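Side-chain contact in cysteine-rich repeat secretory protein 2 (Arabidopsis thaliana, PDB 6GRE), which restricts cell-to-cell trafficking through plasmodesmata by regulating callose deposition and acts positively in innate immunity and systemic acquired resistance: residues S33-S38 with A45-P50. Residues are numbered along the deposited sequence; the frame is centred on the assembly and turned at random.
Sequences SSFVTS and ANFTVP. With NAG (2-acetamido-2-deoxy-beta-D-glucopyranose), chain F.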
ATOM      1  N   SER A  33      -0.644 -13.895 -11.174  1.00 25.40           N
ATOM      2  CA  SER A  33       0.164 -13.906 -12.393  0.50 25.03           C
ATOM      3  C   SER A  33      -0.214 -12.717 -13.283  1.00 26.89           C
ATOM      4  O   SER A  33       0.644 -12.106 -13.951  1.00 29.72           O
ATOM      5  CB  SER A  33       0.001 -15.214 -13.128  0.50 27.41           C
ATOM      6  OG  SER A  33       0.582 -16.276 -12.385  0.50 29.75           O
ATOM      7  N   SER A  34      -1.502 -12.385 -13.295  1.00 26.16           N
ATOM      8  CA  SER A  34      -2.016 -11.256 -14.065  1.00 28.16           C
ATOM      9  C   SER A  34      -1.445  -9.925 -13.555  1.00 28.54           C
ATOM     10  O   SER A  34      -1.231  -9.017 -14.362  1.00 30.14           O
ATOM     11  CB  SER A  34      -3.498 -11.221 -14.042  1.00 29.62           C
ATOM     12  OG  SER A  34      -3.988 -12.345 -14.750  1.00 36.12           O
ATOM     13  N   PHE A  35      -1.308  -9.797 -12.231  1.00 27.13           N
ATOM     14  CA  PHE A  35      -0.713  -8.593 -11.631  1.00 27.76           C
ATOM     15  C   PHE A  35       0.667  -8.366 -12.245  1.00 26.84           C
ATOM     16  O   PHE A  35       1.010  -7.254 -12.689  1.00 28.03           O
ATOM     17  CB  PHE A  35      -0.511  -8.717 -10.117  1.00 23.32           C
ATOM     18  CG  PHE A  35      -1.725  -8.692  -9.222  1.00 24.87           C
ATOM     19  CD1 PHE A  35      -2.969  -8.279  -9.660  1.00 24.32           C
ATOM     20  CD2 PHE A  35      -1.587  -9.082  -7.900  1.00 23.83           C
ATOM     21  CE1 PHE A  35      -4.043  -8.220  -8.787  1.00 25.97           C
ATOM     22  CE2 PHE A  35      -2.669  -9.057  -7.038  1.00 26.47           C
ATOM     23  CZ  PHE A  35      -3.892  -8.630  -7.484  1.00 23.94           C
ATOM     24  N   VAL A  36       1.482  -9.419 -12.248  1.00 26.48           N
ATOM     25  CA  VAL A  36       2.846  -9.332 -12.748  1.00 29.09           C
ATOM     26  C   VAL A  36       2.836  -8.857 -14.210  1.00 28.60           C
ATOM     27  O   VAL A  36       3.528  -7.937 -14.563  1.00 29.28           O
ATOM     28  CB  VAL A  36       3.590 -10.672 -12.607  1.00 30.47           C
ATOM     29  CG1 VAL A  36       4.890 -10.656 -13.397  1.00 30.41           C
ATOM     30  CG2 VAL A  36       3.848 -11.046 -11.161  1.00 30.74           C
ATOM     31  N   THR A  37       2.017  -9.493 -15.052  1.00 29.14           N
ATOM     32  CA  THR A  37       1.871  -9.138 -16.454  1.00 31.49           C
ATOM     33  C   THR A  37       1.529  -7.658 -16.646  1.00 32.61           C
ATOM     34  O   THR A  37       2.071  -6.996 -17.527  1.00 34.02           O
ATOM     35  CB  THR A  37       0.761  -9.980 -17.090  1.00 33.99           C
ATOM     36  OG1 THR A  37       1.194 -11.326 -16.918  1.00 36.47           O
ATOM     37  CG2 THR A  37       0.522  -9.666 -18.550  1.00 36.42           C
ATOM     38  N   SER A  38       0.578  -7.171 -15.845  1.00 30.31           N
ATOM     39  CA  SER A  38       0.001  -5.842 -15.972  1.00 29.19           C
ATOM     40  C   SER A  38       1.029  -4.729 -15.688  1.00 27.62           C
ATOM     41  O   SER A  38       0.875  -3.617 -16.183  1.00 26.95           O
ATOM     42  CB  SER A  38      -1.202  -5.734 -15.061  1.00 27.76           C
ATOM     43  OG  SER A  38      -1.863  -4.488 -15.209  1.00 26.45           O
ATOM     44  N   ALA A  45      -3.682  -1.472 -11.179  1.00 21.12           N
ATOM     45  CA  ALA A  45      -4.794  -2.104 -11.874  1.00 22.61           C
ATOM     46  C   ALA A  45      -5.611  -2.935 -10.893  1.00 21.46           C
ATOM     47  O   ALA A  45      -5.087  -3.396  -9.886  1.00 19.93           O
ATOM     48  CB  ALA A  45      -4.299  -2.949 -13.025  1.00 24.97           C
ATOM     49  N   ASN A  46      -6.903  -3.113 -11.212  1.00 21.27           N
ATOM     50  CA  ASN A  46      -7.802  -3.943 -10.443  1.00 23.44           C
ATOM     51  C   ASN A  46      -8.307  -5.046 -11.370  1.00 23.92           C
ATOM     52  O   ASN A  46      -8.521  -4.791 -12.542  1.00 28.83           O
ATOM     53  CB  ASN A  46      -8.971  -3.159  -9.850  1.00 25.59           C
ATOM     54  CG  ASN A  46     -10.098  -2.921 -10.837  1.00 32.14           C
ATOM     55  OD1 ASN A  46     -10.912  -3.806 -11.116  1.00 31.29           O
ATOM     56  ND2 ASN A  46     -10.150  -1.724 -11.377  1.00 31.92           N
ATOM     57  N   PHE A  47      -8.484  -6.243 -10.828  1.00 22.51           N
ATOM     58  CA  PHE A  47      -8.846  -7.432 -11.597  0.60 23.49           C
ATOM     59  C   PHE A  47      -9.893  -8.225 -10.821  1.00 22.51           C
ATOM     60  O   PHE A  47      -9.856  -8.259  -9.588  1.00 20.85           O
ATOM     61  CB  PHE A  47      -7.652  -8.368 -11.782  0.60 24.80           C
ATOM     62  CG  PHE A  47      -6.405  -7.769 -12.388  0.60 26.09           C
ATOM     63  CD1 PHE A  47      -5.577  -6.950 -11.636  0.60 26.54           C
ATOM     64  CD2 PHE A  47      -6.021  -8.080 -13.682  0.60 28.02           C
ATOM     65  CE1 PHE A  47      -4.430  -6.405 -12.183  0.60 27.05           C
ATOM     66  CE2 PHE A  47      -4.863  -7.545 -14.227  0.60 28.07           C
ATOM     67  CZ  PHE A  47      -4.073  -6.706 -13.476  0.60 29.20           C
ATOM     68  N   THR A  48     -10.769  -8.925 -11.561  1.00 24.77           N
ATOM     69  CA  THR A  48     -11.651  -9.933 -11.034  1.00 24.67           C
ATOM     70  C   THR A  48     -11.369 -11.220 -11.817  1.00 24.16           C
ATOM     71  O   THR A  48     -11.246 -11.138 -13.021  1.00 25.49           O
ATOM     72  CB  THR A  48     -13.117  -9.512 -11.173  1.00 25.78           C
ATOM     73  OG1 THR A  48     -13.247  -8.178 -10.668  1.00 26.07           O
ATOM     74  CG2 THR A  48     -14.071 -10.416 -10.422  1.00 26.88           C
ATOM     75  N   VAL A  49     -11.261 -12.357 -11.120  1.00 22.98           N
ATOM     76  CA  VAL A  49     -11.121 -13.684 -11.744  1.00 23.66           C
ATOM     77  C   VAL A  49     -12.130 -14.631 -11.107  1.00 21.94           C
ATOM     78  O   VAL A  49     -12.116 -14.840  -9.904  1.00 22.40           O
ATOM     79  CB  VAL A  49      -9.686 -14.243 -11.623  1.00 25.51           C
ATOM     80  CG1 VAL A  49      -9.569 -15.592 -12.311  1.00 27.29           C
ATOM     81  CG2 VAL A  49      -8.655 -13.277 -12.187  1.00 26.72           C
ATOM     82  N   PRO A  50     -13.008 -15.258 -11.919  1.00 28.10           N
ATOM     83  CA  PRO A  50     -13.064 -15.094 -13.361  1.00 30.82           C
ATOM     84  C   PRO A  50     -13.626 -13.735 -13.812  1.00 32.28           C
ATOM     85  O   PRO A  50     -14.299 -13.060 -13.039  1.00 32.57           O
ATOM     86  CB  PRO A  50     -13.999 -16.218 -13.859  1.00 31.40           C
ATOM     87  CG  PRO A  50     -14.311 -17.037 -12.622  1.00 32.48           C
ATOM     88  CD  PRO A  50     -14.095 -16.101 -11.446  1.00 32.47           C
TER
HETATM   89  C1  NAG F 303     -11.208  -1.388 -12.285  1.00 40.93           C
HETATM   90  C2  NAG F 303     -11.429   0.126 -12.287  1.00 39.17           C
HETATM   91  C3  NAG F 303     -12.413   0.549 -13.385  1.00 45.93           C
HETATM   92  C4  NAG F 303     -12.209  -0.210 -14.704  1.00 51.85           C
HETATM   93  C5  NAG F 303     -12.050  -1.720 -14.472  1.00 51.91           C
HETATM   94  C6  NAG F 303     -11.835  -2.533 -15.754  1.00 53.77           C
HETATM   95  C7  NAG F 303     -11.126   0.931  -9.943  1.00 37.19           C
HETATM   96  C8  NAG F 303     -11.890   1.462  -8.754  1.00 36.24           C
HETATM   97  N2  NAG F 303     -11.913   0.585 -10.996  1.00 36.85           N
HETATM   98  O3  NAG F 303     -12.235   1.949 -13.607  1.00 51.23           O
HETATM   99  O4  NAG F 303     -13.322   0.036 -15.574  1.00 54.24           O
HETATM  100  O5  NAG F 303     -10.943  -1.912 -13.591  1.00 47.49           O
HETATM  101  O6  NAG F 303     -10.444  -2.537 -16.100  1.00 55.42           O
HETATM  102  O7  NAG F 303      -9.884   0.827  -9.930  1.00 31.15           O
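F47 reaches from strand 44-49 to the C-terminal turns of helix 23-38, where its ring lies among S34, F35 and S38; the residue is modelled in two conformers, and these contacts belong to one of them. Its CB leaves the strand toward the helix, and with chi1 at -54° CG stands beside the backbone N, opposite the carbonyl carbon. On one flank of the ring, CD1 lies 3.5 Å from F35 CE1, near the plane of the F35 ring at its edge. CE1 faces F35 CD1. The two rings meet obliquely, their planes at 58°. On the other flank, CE2 lies 3.9 Å from S34 CB. The helix and the strand run roughly antiparallel here, within the first Gnk2-homologous (DUF26) domain of the ectodomain, and strand 44-49 is the outermost on this side of its five-stranded antiparallel sheet. At the tip of the F47 ring, CZ meets S38 CB at 3.4 Å, the methylene lying in the ring plane at its edge. A chi1 of -176° swings S38 OG away from its own N and over to A45 CB, 3.6 Å off, and the hydroxyl is hydrogen-bonded to Y64 OH on the adjacent strand 60-66. S34 OG is hydrogen-bonded to S30 O one turn back in the helix. N46, whose side chain starts away from the helix, carries an N-linked N-acetylglucosamine, also hydrogen-bonded to Y44 OH.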